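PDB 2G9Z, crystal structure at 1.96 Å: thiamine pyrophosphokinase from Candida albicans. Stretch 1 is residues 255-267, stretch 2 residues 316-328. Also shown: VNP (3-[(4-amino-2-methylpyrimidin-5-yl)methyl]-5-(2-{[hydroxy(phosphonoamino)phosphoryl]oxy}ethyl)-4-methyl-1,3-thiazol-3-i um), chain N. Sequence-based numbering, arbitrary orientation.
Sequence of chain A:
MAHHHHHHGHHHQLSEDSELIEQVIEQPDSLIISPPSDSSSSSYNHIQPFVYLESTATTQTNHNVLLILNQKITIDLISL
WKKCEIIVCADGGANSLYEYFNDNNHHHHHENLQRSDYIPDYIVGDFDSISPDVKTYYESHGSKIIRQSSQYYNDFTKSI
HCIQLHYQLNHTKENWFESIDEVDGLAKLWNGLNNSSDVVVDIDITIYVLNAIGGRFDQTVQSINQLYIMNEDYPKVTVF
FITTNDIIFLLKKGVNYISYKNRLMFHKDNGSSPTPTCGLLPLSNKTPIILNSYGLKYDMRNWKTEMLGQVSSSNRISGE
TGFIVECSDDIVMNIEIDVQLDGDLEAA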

ATOM      1  N   VAL A 255      -2.112 -25.392   2.021  1.00 21.45           N
ATOM      2  CA  VAL A 255      -0.658 -25.440   1.972  1.00 19.16           C
ATOM      3  C   VAL A 255      -0.115 -24.800   0.693  1.00 19.26           C
ATOM      4  O   VAL A 255      -0.623 -25.034  -0.405  1.00 18.20           O
ATOM      5  CB  VAL A 255      -0.156 -26.905   2.051  1.00 22.24           C
ATOM      6  CG1 VAL A 255       1.368 -26.940   2.077  1.00 21.27           C
ATOM      7  CG2 VAL A 255      -0.713 -27.577   3.295  1.00 22.12           C
ATOM      8  N   ASN A 256       0.920 -23.982   0.846  1.00 17.89           N
ATOM      9  CA  ASN A 256       1.555 -23.322  -0.287  1.00 17.27           C
ATOM     10  C   ASN A 256       3.044 -23.626  -0.252  1.00 18.25           C
ATOM     11  O   ASN A 256       3.683 -23.499   0.787  1.00 20.65           O
ATOM     12  CB  ASN A 256       1.376 -21.797  -0.209  1.00 17.80           C
ATOM     13  CG  ASN A 256      -0.066 -21.361  -0.370  1.00 15.82           C
ATOM     14  OD1 ASN A 256      -0.566 -21.183  -1.490  1.00 15.02           O
ATOM     15  ND2 ASN A 256      -0.746 -21.192   0.750  1.00 13.21           N
ATOM     16  N   TYR A 257       3.595 -24.040  -1.383  1.00 19.66           N
ATOM     17  CA  TYR A 257       5.021 -24.304  -1.461  1.00 19.76           C
ATOM     18  C   TYR A 257       5.579 -23.288  -2.445  1.00 19.71           C
ATOM     19  O   TYR A 257       5.238 -23.310  -3.626  1.00 19.63           O
ATOM     20  CB  TYR A 257       5.297 -25.731  -1.952  1.00 21.71           C
ATOM     21  CG  TYR A 257       6.766 -26.005  -2.225  1.00 24.70           C
ATOM     22  CD1 TYR A 257       7.737 -25.736  -1.262  1.00 24.03           C
ATOM     23  CD2 TYR A 257       7.182 -26.528  -3.451  1.00 27.37           C
ATOM     24  CE1 TYR A 257       9.091 -25.978  -1.512  1.00 27.17           C
ATOM     25  CE2 TYR A 257       8.532 -26.775  -3.713  1.00 25.90           C
ATOM     26  CZ  TYR A 257       9.479 -26.497  -2.741  1.00 27.10           C
ATOM     27  OH  TYR A 257      10.812 -26.736  -2.998  1.00 26.36           O
ATOM     28  N   ILE A 258       6.402 -22.374  -1.945  1.00 18.68           N
ATOM     29  CA  ILE A 258       7.002 -21.346  -2.786  1.00 19.30           C
ATOM     30  C   ILE A 258       8.420 -21.803  -3.086  1.00 19.41           C
ATOM     31  O   ILE A 258       9.204 -22.004  -2.166  1.00 19.11           O
ATOM     32  CB  ILE A 258       7.054 -19.973  -2.061  1.00 17.49           C
ATOM     33  CG1 ILE A 258       5.640 -19.478  -1.744  1.00 18.35           C
ATOM     34  CG2 ILE A 258       7.768 -18.952  -2.931  1.00 18.87           C
ATOM     35  CD1 ILE A 258       4.936 -20.246  -0.638  1.00 19.02           C
ATOM     36  N   SER A 259       8.747 -21.975  -4.366  1.00 21.09           N
ATOM     37  CA  SER A 259      10.082 -22.435  -4.737  1.00 21.75           C
ATOM     38  C   SER A 259      10.775 -21.559  -5.768  1.00 22.37           C
ATOM     39  O   SER A 259      10.137 -20.802  -6.498  1.00 23.09           O
ATOM     40  CB  SER A 259      10.021 -23.877  -5.255  1.00 21.50           C
ATOM     41  OG  SER A 259       9.305 -23.953  -6.474  1.00 23.59           O
ATOM     42  N   TYR A 260      12.097 -21.684  -5.813  1.00 21.62           N
ATOM     43  CA  TYR A 260      12.947 -20.928  -6.725  1.00 23.08           C
ATOM     44  C   TYR A 260      14.304 -21.630  -6.777  1.00 23.35           C
ATOM     45  O   TYR A 260      14.633 -22.392  -5.873  1.00 23.67           O
ATOM     46  CB  TYR A 260      13.112 -19.499  -6.206  1.00 21.48           C
ATOM     47  CG  TYR A 260      13.126 -19.421  -4.692  1.00 21.93           C
ATOM     48  CD1 TYR A 260      11.955 -19.159  -3.980  1.00 20.57           C
ATOM     49  CD2 TYR A 260      14.289 -19.681  -3.973  1.00 19.49           C
ATOM     50  CE1 TYR A 260      11.942 -19.167  -2.591  1.00 20.27           C
ATOM     51  CE2 TYR A 260      14.289 -19.693  -2.583  1.00 21.30           C
ATOM     52  CZ  TYR A 260      13.111 -19.438  -1.898  1.00 20.52           C
ATOM     53  OH  TYR A 260      13.088 -19.488  -0.525  1.00 20.81           O
ATOM     54  N   LYS A 261      15.083 -21.383  -7.829  1.00 27.08           N
ATOM     55  CA  LYS A 261      16.405 -22.009  -7.971  1.00 28.57           C
ATOM     56  C   LYS A 261      17.182 -21.805  -6.674  1.00 28.41           C
ATOM     57  O   LYS A 261      17.640 -22.763  -6.055  1.00 28.92           O
ATOM     58  CB  LYS A 261      17.167 -21.383  -9.143  1.00 30.80           C
ATOM     59  CG  LYS A 261      18.618 -21.807  -9.249  1.00 35.34           C
ATOM     60  CD  LYS A 261      19.367 -20.924 -10.246  1.00 38.42           C
ATOM     61  CE  LYS A 261      20.841 -21.285 -10.308  1.00 41.20           C
ATOM     62  NZ  LYS A 261      21.045 -22.682 -10.783  1.00 43.09           N
ATOM     63  N   ASN A 262      17.332 -20.542  -6.291  1.00 26.98           N
ATOM     64  CA  ASN A 262      17.989 -20.151  -5.048  1.00 27.30           C
ATOM     65  C   ASN A 262      17.592 -18.708  -4.782  1.00 25.70           C
ATOM     66  O   ASN A 262      16.904 -18.093  -5.597  1.00 24.38           O
ATOM     67  CB  ASN A 262      19.519 -20.281  -5.123  1.00 28.17           C
ATOM     68  CG  ASN A 262      20.112 -19.589  -6.327  1.00 28.02           C
ATOM     69  OD1 ASN A 262      19.813 -18.432  -6.608  1.00 28.66           O
ATOM     70  ND2 ASN A 262      20.978 -20.297  -7.040  1.00 29.97           N
ATOM     71  N   ARG A 263      18.011 -18.171  -3.645  1.00 24.93           N
ATOM     72  CA  ARG A 263      17.666 -16.800  -3.291  1.00 24.98           C
ATOM     73  C   ARG A 263      18.488 -15.760  -4.049  1.00 25.94           C
ATOM     74  O   ARG A 263      18.102 -14.591  -4.127  1.00 24.96           O
ATOM     75  CB  ARG A 263      17.820 -16.609  -1.782  1.00 23.76           C
ATOM     76  CG  ARG A 263      16.831 -17.439  -0.984  1.00 21.83           C
ATOM     77  CD  ARG A 263      17.176 -17.451   0.488  1.00 20.38           C
ATOM     78  NE  ARG A 263      18.477 -18.072   0.723  1.00 18.98           N
ATOM     79  CZ  ARG A 263      19.008 -18.250   1.928  1.00 18.21           C
ATOM     80  NH1 ARG A 263      18.343 -17.853   3.005  1.00 17.24           N
ATOM     81  NH2 ARG A 263      20.203 -18.811   2.053  1.00 18.92           N
ATOM     82  N   LEU A 264      19.612 -16.186  -4.613  1.00 25.87           N
ATOM     83  CA  LEU A 264      20.468 -15.283  -5.375  1.00 27.76           C
ATOM     84  C   LEU A 264      19.739 -14.773  -6.609  1.00 28.09           C
ATOM     85  O   LEU A 264      20.107 -13.751  -7.185  1.00 27.58           O
ATOM     86  CB  LEU A 264      21.753 -15.999  -5.794  1.00 30.65           C
ATOM     87  CG  LEU A 264      22.681 -16.346  -4.629  1.00 32.39           C
ATOM     88  CD1 LEU A 264      23.824 -17.229  -5.113  1.00 34.35           C
ATOM     89  CD2 LEU A 264      23.200 -15.054  -4.011  1.00 34.36           C
ATOM     90  N   MET A 265      18.699 -15.492  -7.008  1.00 28.28           N
ATOM     91  CA  MET A 265      17.914 -15.108  -8.173  1.00 29.95           C
ATOM     92  C   MET A 265      17.226 -13.759  -7.984  1.00 29.18           C
ATOM     93  O   MET A 265      17.138 -12.969  -8.923  1.00 29.58           O
ATOM     94  CB  MET A 265      16.843 -16.156  -8.455  1.00 31.28           C
ATOM     95  CG  MET A 265      17.354 -17.562  -8.598  1.00 32.07           C
ATOM     96  SD  MET A 265      15.952 -18.677  -8.586  0.30 34.36           S
ATOM     97  CE  MET A 265      15.588 -18.762 -10.320  1.00 36.95           C
ATOM     98  N   PHE A 266      16.733 -13.496  -6.775  1.00 28.15           N
ATOM     99  CA  PHE A 266      16.028 -12.240  -6.509  1.00 27.24           C
ATOM    100  C   PHE A 266      16.605 -11.402  -5.381  1.00 29.15           C
ATOM    101  O   PHE A 266      16.104 -10.310  -5.091  1.00 28.79           O
ATOM    102  CB  PHE A 266      14.547 -12.514  -6.214  1.00 25.11           C
ATOM    103  CG  PHE A 266      14.316 -13.452  -5.057  1.00 21.66           C
ATOM    104  CD1 PHE A 266      14.391 -14.831  -5.235  1.00 21.17           C
ATOM    105  CD2 PHE A 266      14.027 -12.954  -3.791  1.00 19.55           C
ATOM    106  CE1 PHE A 266      14.179 -15.705  -4.168  1.00 19.22           C
ATOM    107  CE2 PHE A 266      13.814 -13.817  -2.714  1.00 19.57           C
ATOM    108  CZ  PHE A 266      13.890 -15.199  -2.905  1.00 21.21           C
ATOM    109  N   HIS A 267      17.651 -11.906  -4.740  1.00 30.61           N
ATOM    110  CA  HIS A 267      18.272 -11.183  -3.643  1.00 34.10           C
ATOM    111  C   HIS A 267      19.768 -11.038  -3.875  1.00 37.03           C
ATOM    112  O   HIS A 267      20.552 -11.899  -3.479  1.00 36.57           O
ATOM    113  CB  HIS A 267      18.017 -11.909  -2.320  1.00 33.31           C
ATOM    114  CG  HIS A 267      18.510 -11.163  -1.119  1.00 32.43           C
ATOM    115  ND1 HIS A 267      18.058  -9.905  -0.788  1.00 32.50           N
ATOM    116  CD2 HIS A 267      19.415 -11.500  -0.170  1.00 32.27           C
ATOM    117  CE1 HIS A 267      18.663  -9.497   0.313  1.00 33.06           C
ATOM    118  NE2 HIS A 267      19.492 -10.446   0.710  1.00 32.83           N
ATOM    119  N   ARG A 316      11.929 -12.812   6.972  1.00 12.96           N
ATOM    120  CA  ARG A 316      12.968 -13.065   5.976  1.00 13.12           C
ATOM    121  C   ARG A 316      12.842 -14.498   5.464  1.00 14.97           C
ATOM    122  O   ARG A 316      12.226 -15.349   6.105  1.00 14.95           O
ATOM    123  CB  ARG A 316      14.380 -12.894   6.557  1.00 14.72           C
ATOM    124  CG  ARG A 316      14.558 -11.812   7.602  1.00 18.20           C
ATOM    125  CD  ARG A 316      14.560 -10.398   7.043  1.00 16.93           C
ATOM    126  NE  ARG A 316      14.828  -9.451   8.126  1.00 20.01           N
ATOM    127  CZ  ARG A 316      14.489  -8.163   8.115  1.00 20.49           C
ATOM    128  NH1 ARG A 316      13.865  -7.643   7.071  1.00 18.12           N
ATOM    129  NH2 ARG A 316      14.754  -7.399   9.168  1.00 19.89           N
ATOM    130  N   ILE A 317      13.451 -14.762   4.316  1.00 15.19           N
ATOM    131  CA  ILE A 317      13.395 -16.086   3.719  1.00 16.36           C
ATOM    132  C   ILE A 317      14.665 -16.888   4.000  1.00 16.36           C
ATOM    133  O   ILE A 317      15.752 -16.528   3.554  1.00 16.14           O
ATOM    134  CB  ILE A 317      13.167 -15.983   2.192  1.00 15.31           C
ATOM    135  CG1 ILE A 317      11.829 -15.278   1.919  1.00 13.32           C
ATOM    136  CG2 ILE A 317      13.184 -17.373   1.565  1.00 17.90           C
ATOM    137  CD1 ILE A 317      11.497 -15.111   0.452  1.00 13.86           C
ATOM    138  N   SER A 318      14.516 -17.969   4.762  1.00 15.95           N
ATOM    139  CA  SER A 318      15.642 -18.833   5.102  1.00 16.77           C
ATOM    140  C   SER A 318      15.790 -19.988   4.109  1.00 15.75           C
ATOM    141  O   SER A 318      16.899 -20.463   3.860  1.00 16.03           O
ATOM    142  CB  SER A 318      15.472 -19.396   6.520  1.00 16.43           C
ATOM    143  OG  SER A 318      15.552 -18.365   7.490  1.00 17.68           O
ATOM    144  N   GLY A 319      14.672 -20.444   3.551  1.00 17.15           N
ATOM    145  CA  GLY A 319      14.721 -21.541   2.594  1.00 16.78           C
ATOM    146  C   GLY A 319      15.562 -21.189   1.383  1.00 18.78           C
ATOM    147  O   GLY A 319      15.267 -20.229   0.672  1.00 17.53           O
ATOM    148  N   GLU A 320      16.608 -21.968   1.127  1.00 20.26           N
ATOM    149  CA  GLU A 320      17.487 -21.686  -0.001  1.00 20.02           C
ATOM    150  C   GLU A 320      16.851 -21.961  -1.355  1.00 19.40           C
ATOM    151  O   GLU A 320      17.165 -21.291  -2.338  1.00 20.47           O
ATOM    152  CB  GLU A 320      18.776 -22.505   0.108  1.00 21.70           C
ATOM    153  CG  GLU A 320      19.541 -22.309   1.402  1.00 19.29           C
ATOM    154  CD  GLU A 320      20.987 -22.736   1.272  1.00 21.03           C
ATOM    155  OE1 GLU A 320      21.231 -23.896   0.867  1.00 19.24           O
ATOM    156  OE2 GLU A 320      21.874 -21.906   1.573  1.00 20.07           O
ATOM    157  N   THR A 321      15.965 -22.947  -1.402  1.00 18.15           N
ATOM    158  CA  THR A 321      15.311 -23.334  -2.645  1.00 20.18           C
ATOM    159  C   THR A 321      13.794 -23.208  -2.566  1.00 20.65           C
ATOM    160  O   THR A 321      13.090 -23.451  -3.547  1.00 21.08           O
ATOM    161  CB  THR A 321      15.653 -24.789  -3.001  1.00 21.44           C
ATOM    162  OG1 THR A 321      15.103 -25.662  -2.007  1.00 21.20           O
ATOM    163  CG2 THR A 321      17.161 -24.980  -3.041  1.00 22.55           C
ATOM    164  N   GLY A 322      13.295 -22.840  -1.394  1.00 19.72           N
ATOM    165  CA  GLY A 322      11.863 -22.690  -1.235  1.00 18.03           C
ATOM    166  C   GLY A 322      11.445 -22.727   0.214  1.00 17.89           C
ATOM    167  O   GLY A 322      12.257 -22.997   1.094  1.00 15.94           O
ATOM    168  N   PHE A 323      10.175 -22.434   0.463  1.00 18.20           N
ATOM    169  CA  PHE A 323       9.636 -22.454   1.812  1.00 16.91           C
ATOM    170  C   PHE A 323       8.157 -22.808   1.751  1.00 17.42           C
ATOM    171  O   PHE A 323       7.544 -22.793   0.681  1.00 18.43           O
ATOM    172  CB  PHE A 323       9.824 -21.099   2.504  1.00 16.60           C
ATOM    173  CG  PHE A 323       9.142 -19.946   1.808  1.00 17.95           C
ATOM    174  CD1 PHE A 323       9.786 -19.248   0.786  1.00 18.06           C
ATOM    175  CD2 PHE A 323       7.855 -19.551   2.187  1.00 17.37           C
ATOM    176  CE1 PHE A 323       9.161 -18.164   0.144  1.00 16.05           C
ATOM    177  CE2 PHE A 323       7.219 -18.473   1.560  1.00 17.84           C
ATOM    178  CZ  PHE A 323       7.873 -17.776   0.535  1.00 16.87           C
ATOM    179  N   ILE A 324       7.581 -23.119   2.902  1.00 17.81           N
ATOM    180  CA  ILE A 324       6.179 -23.483   2.948  1.00 17.23           C
ATOM    181  C   ILE A 324       5.345 -22.608   3.873  1.00 16.76           C
ATOM    182  O   ILE A 324       5.764 -22.274   4.980  1.00 16.99           O
ATOM    183  CB  ILE A 324       6.015 -24.940   3.412  1.00 18.51           C
ATOM    184  CG1 ILE A 324       6.608 -25.886   2.364  1.00 19.78           C
ATOM    185  CG2 ILE A 324       4.540 -25.245   3.685  1.00 19.44           C
ATOM    186  CD1 ILE A 324       6.673 -27.328   2.815  1.00 22.80           C
ATOM    187  N   VAL A 325       4.165 -22.223   3.405  1.00 16.08           N
ATOM    188  CA  VAL A 325       3.257 -21.460   4.248  1.00 16.75           C
ATOM    189  C   VAL A 325       1.880 -22.080   4.137  1.00 18.57           C
ATOM    190  O   VAL A 325       1.355 -22.272   3.035  1.00 18.82           O
ATOM    191  CB  VAL A 325       3.141 -19.975   3.850  1.00 16.77           C
ATOM    192  CG1 VAL A 325       2.111 -19.282   4.754  1.00 15.91           C
ATOM    193  CG2 VAL A 325       4.494 -19.291   3.976  1.00 16.48           C
ATOM    194  N   GLU A 326       1.311 -22.428   5.282  1.00 18.47           N
ATOM    195  CA  GLU A 326      -0.032 -22.978   5.311  1.00 20.04           C
ATOM    196  C   GLU A 326      -0.878 -21.863   5.908  1.00 16.98           C
ATOM    197  O   GLU A 326      -0.475 -21.233   6.880  1.00 15.18           O
ATOM    198  CB  GLU A 326      -0.092 -24.224   6.189  1.00 22.48           C
ATOM    199  CG  GLU A 326      -1.492 -24.791   6.342  1.00 29.69           C
ATOM    200  CD  GLU A 326      -1.493 -26.152   7.008  1.00 33.19           C
ATOM    201  OE1 GLU A 326      -0.743 -26.333   7.991  1.00 35.57           O
ATOM    202  OE2 GLU A 326      -2.250 -27.036   6.554  1.00 34.98           O
ATOM    203  N   CYS A 327      -2.039 -21.603   5.322  1.00 16.59           N
ATOM    204  CA  CYS A 327      -2.894 -20.533   5.823  1.00 18.14           C
ATOM    205  C   CYS A 327      -4.355 -20.956   5.852  1.00 17.65           C
ATOM    206  O   CYS A 327      -4.816 -21.657   4.958  1.00 18.79           O
ATOM    207  CB  CYS A 327      -2.727 -19.292   4.947  1.00 18.47           C
ATOM    208  SG  CYS A 327      -3.126 -19.556   3.203  1.00 21.58           S
ATOM    209  N   SER A 328      -5.080 -20.517   6.877  1.00 18.86           N
ATOM    210  CA  SER A 328      -6.493 -20.869   7.017  1.00 20.05           C
ATOM    211  C   SER A 328      -7.402 -20.182   6.000  1.00 20.89           C
ATOM    212  O   SER A 328      -8.577 -20.519   5.892  1.00 20.93           O
ATOM    213  CB  SER A 328      -6.979 -20.534   8.426  1.00 19.54           C
ATOM    214  OG  SER A 328      -6.821 -19.157   8.693  1.00 16.61           O
TER
HETATM  215  O2G VNP N 601      14.892  -4.755   9.101  1.00 23.52           O
HETATM  216  PG  VNP N 601      13.954  -3.890   8.124  1.00 22.16           P
HETATM  217  O3G VNP N 601      13.321  -4.754   7.101  1.00 24.39           O
HETATM  218  O1G VNP N 601      14.915  -2.783   7.459  1.00 26.22           O
HETATM  219  N3B VNP N 601      12.852  -3.112   9.030  1.00 20.41           N
HETATM  220  PB  VNP N 601      13.388  -2.671  10.498  1.00 20.46           P
HETATM  221  O2B VNP N 601      12.383  -1.776  11.114  1.00 19.71           O
HETATM  222  O1B VNP N 601      14.765  -2.154  10.344  1.00 19.22           O
HETATM  223  O1  VNP N 601      13.458  -4.052  11.325  1.00 21.01           O
HETATM  224  C7  VNP N 601      12.325  -4.888  11.590  1.00 21.45           C
HETATM  225  C12 VNP N 601      12.627  -5.617  12.900  1.00 20.34           C
HETATM  226  C11 VNP N 601      11.630  -6.693  13.345  1.00 19.11           C
HETATM  227  C10 VNP N 601      11.705  -8.035  12.613  1.00 15.29           C
HETATM  228  CM4 VNP N 601      13.006  -8.588  12.028  1.00 13.85           C
HETATM  229  S1  VNP N 601       9.850  -6.333  13.183  1.00 19.00           S
HETATM  230  C9  VNP N 601       9.449  -8.017  12.929  1.00 17.22           C
HETATM  231  N5  VNP N 601      10.534  -8.673  12.510  1.00 16.83           N
HETATM  232  C7A VNP N 601      10.458  -9.999  11.877  1.00 14.78           C
HETATM  233  C5A VNP N 601       9.252 -10.830  12.327  1.00 14.36           C
HETATM  234  C6A VNP N 601       8.349 -11.191  11.335  1.00 14.36           C
HETATM  235  N1A VNP N 601       7.325 -11.981  11.600  1.00 15.72           N
HETATM  236  C2A VNP N 601       7.125 -12.457  12.837  1.00 13.40           C
HETATM  237  CM2 VNP N 601       5.950 -13.401  13.102  1.00 16.52           C
HETATM  238  N3A VNP N 601       7.963 -12.129  13.829  1.00 12.71           N
HETATM  239  C4A VNP N 601       9.017 -11.330  13.605  1.00 14.92           C
HETATM  240  N4A VNP N 601       9.828 -11.033  14.616  1.00 17.29           N
HETATM  241  O   HOH W   1      12.660 -26.094  -1.431  0.99 28.57           O

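The two stretches form neighbouring antiparallel strands, 255-259 and 322-327, whose directions differ by 158°; beyond the strand pair, the loop before Gly 322 is held by side chains from the turn after Ser 259. Together they bury 902 Å² of surface.

Stretch 2 opens with Arg 316, which turns to the ligand instead of stretch 1. Its guanidinium donates from NH1 to O3G of VNP (2.9 Å) and from NH2 to O2G (2.6 Å), a natural match of cationic donors to anionic oxygens of the terminal phosphoryl group. Ile 317 points toward stretch 1 and offers branched hydrocarbon to two aromatic rings: its CG2 lies 4.0 Å from CZ of Tyr 260, its CD1 4.1 Å from CZ of Phe 266. Arg 263 NH1 donates to Ile 317 O at 3.0 Å. The long arginine side chain spans the loop, with the backbone of Ser 318 through Glu 320 over one face of its guanidinium.

Gly 319 O accepts a hydrogen bond of 2.6 Å from Tyr 260 OH, so the tyrosine satisfies a loop carbonyl while its ring packs against apolar neighbours. The CB of Glu 320 points away, yet its carboxylate reaches back to Arg 263, where OE2 and NH2 form a salt bridge at 3.5 Å. At Thr 321 the backbone rejoins the partner: Tyr 260 N donates to Thr 321 O (3.0 Å). A water links the side chains, lying 2.5 Å from both Thr 321 OG1 and Tyr 257 OH.

Gly 322 begins the strand with phi/psi of 161/172, angles that call for glycine: an ideal CB would be jammed against the carbonyl O of the residue before and lie only 3.0 Å from Tyr 257 CE1. Phe 323 and Ile 258 form a hydrogen-bonded pair, with Ile 258 N to Phe 323 O at 2.9 Å and Phe 323 N to Ile 258 O at 2.8 Å. Their side chains share a face of the sheet, and Ile 258 CB sits over the Phe 323 ring, 3.7 Å from its centroid and 22° off its normal, where a C-H can point into the pi cloud.

Ile 324 occupies the other face with Tyr 257 and Val 255: its CG1 is 3.8 Å from Tyr 257 CD1, its CG2 3.9 Å from Val 255 CG1. Val 325 pairs with Asn 256 through backbone bonds, Asn 256 N to Val 325 O (2.8 Å) and Val 325 N to Asn 256 O (3.0 Å). Asn 256 ND2 adds a third, 3.3 Å from Val 325 O, beside this buried amide's bonds elsewhere in the structure. Finally, Glu 326 pairs with Val 255 at the partly exposed end.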